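Local coordinates for protein neural cell adhesion molecule 1, 140 kDa isoform (Homo sapiens, PDB 2E3V) that probably mediates adhesion between cells, notably in the nervous system, as a membrane glycoprotein whose extracellular part includes this first fibronectin type III domain, at residues E44-A47 with V52-S55. Sequence-based numbering, arbitrary orientation.
Sequences EWRA and VWHS
Trp45 and His54 form an antiparallel hydrogen-bonded pair, Trp45 N donating to His54 O at 3.0 Å and His54 N to Trp45 O at 2.8 Å. On their shared face of the sheet, the Trp45 indole turns across the neighbouring strand because its CG lies between the backbone N and the carbonyl carbon (chi1 62°). His54 CB then sits over the indole face, 3.7 Å from the centroid of the five-membered ring, a CH-pi contact, while Ser55 backbone atoms lie against the six-membered ring. These strands, 38-47 and 54-59, make a hairpin at the edge of the four-stranded sheet of the fibronectin type III beta sandwich; the inner strand pairs onward with 79-88. Beyond the paired residues, Arg46 lays its side chain over the Trp53 indole: CD stands 4.0 Å from the centroid of the five-membered ring, only 7° off the ring normal. A bend at chi3 turns the guanidinium along the same indole face, NH1 nearest NE1 and NH2 nearest CZ2, its plane tilted 28° to the ring. Arg46 NH1 and Trp53 NE1 approach as two donors and do not bond; NH1 instead donates to Glu51 O. Trp53 also has a cation-pi contact with Arg83, whose NE salt-bridges Glu44 OE2. A water donates to Trp53 O at 3.2 Å and weakly to Glu44 OE1.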
# COMPACT_ATOMS: atom_id res chain seq x y z
N GLU A 44 -1.10 3.05 -4.11
CA GLU A 44 -0.76 3.16 -5.53
C GLU A 44 0.51 2.37 -5.75
O GLU A 44 1.39 2.36 -4.90
CB GLU A 44 -0.56 4.62 -5.94
CG GLU A 44 -1.83 5.46 -5.89
CD GLU A 44 -1.59 6.91 -6.29
OE1 GLU A 44 -2.40 7.45 -7.07
OE2 GLU A 44 -0.61 7.52 -5.82
N TRP A 45 0.60 1.69 -6.89
CA TRP A 45 1.79 0.90 -7.19
C TRP A 45 2.04 0.95 -8.70
O TRP A 45 1.14 1.22 -9.48
CB TRP A 45 1.67 -0.54 -6.67
CG TRP A 45 0.53 -1.30 -7.30
CD1 TRP A 45 0.59 -2.16 -8.36
CD2 TRP A 45 -0.84 -1.22 -6.91
NE1 TRP A 45 -0.67 -2.63 -8.65
CE2 TRP A 45 -1.56 -2.08 -7.78
CE3 TRP A 45 -1.54 -0.52 -5.91
CZ2 TRP A 45 -2.95 -2.24 -7.67
CZ3 TRP A 45 -2.92 -0.69 -5.81
CH2 TRP A 45 -3.60 -1.55 -6.69
N ARG A 46 3.28 0.70 -9.08
CA ARG A 46 3.67 0.76 -10.47
C ARG A 46 4.92 -0.05 -10.70
O ARG A 46 5.92 0.10 -9.97
CB ARG A 46 3.89 2.22 -10.86
CG ARG A 46 4.23 2.42 -12.31
CD ARG A 46 4.44 3.89 -12.59
NE ARG A 46 5.64 4.40 -11.92
CZ ARG A 46 6.07 5.66 -12.02
NH1 ARG A 46 5.40 6.53 -12.76
NH2 ARG A 46 7.17 6.03 -11.39
N ALA A 47 4.87 -0.89 -11.72
CA ALA A 47 5.99 -1.74 -12.10
C ALA A 47 7.10 -0.95 -12.76
O ALA A 47 6.87 0.09 -13.39
CB ALA A 47 5.53 -2.85 -13.03
N VAL A 52 2.06 4.75 -15.61
CA VAL A 52 0.80 4.90 -14.89
C VAL A 52 0.80 4.08 -13.59
O VAL A 52 1.24 2.93 -13.55
CB VAL A 52 -0.42 4.53 -15.78
CG1 VAL A 52 -1.74 4.71 -15.02
CG2 VAL A 52 -0.43 5.37 -17.05
N TRP A 53 0.31 4.71 -12.52
CA TRP A 53 0.16 4.05 -11.24
C TRP A 53 -1.20 3.37 -11.16
O TRP A 53 -2.22 3.97 -11.52
CB TRP A 53 0.26 5.07 -10.10
CG TRP A 53 1.60 5.69 -9.96
CD1 TRP A 53 2.11 6.70 -10.71
CD2 TRP A 53 2.60 5.35 -9.00
NE1 TRP A 53 3.38 7.01 -10.29
CE2 TRP A 53 3.71 6.19 -9.24
CE3 TRP A 53 2.68 4.40 -7.97
CZ2 TRP A 53 4.88 6.13 -8.48
CZ3 TRP A 53 3.85 4.34 -7.21
CH2 TRP A 53 4.93 5.21 -7.47
N HIS A 54 -1.22 2.13 -10.69
CA HIS A 54 -2.48 1.47 -10.38
C HIS A 54 -2.83 1.93 -8.96
O HIS A 54 -1.97 2.40 -8.23
CB HIS A 54 -2.33 -0.05 -10.42
CG HIS A 54 -2.00 -0.60 -11.78
ND1 HIS A 54 -2.86 -0.52 -12.84
CD2 HIS A 54 -0.90 -1.26 -12.22
CE1 HIS A 54 -2.31 -1.09 -13.90
NE2 HIS A 54 -1.12 -1.55 -13.55
N SER A 55 -4.10 1.81 -8.58
CA SER A 55 -4.49 2.21 -7.23
C SER A 55 -5.62 1.33 -6.73
O SER A 55 -6.33 0.72 -7.51
CB SER A 55 -4.97 3.66 -7.21
OG SER A 55 -6.14 3.78 -7.98
O HOH W 1 -3.74 6.30 -9.88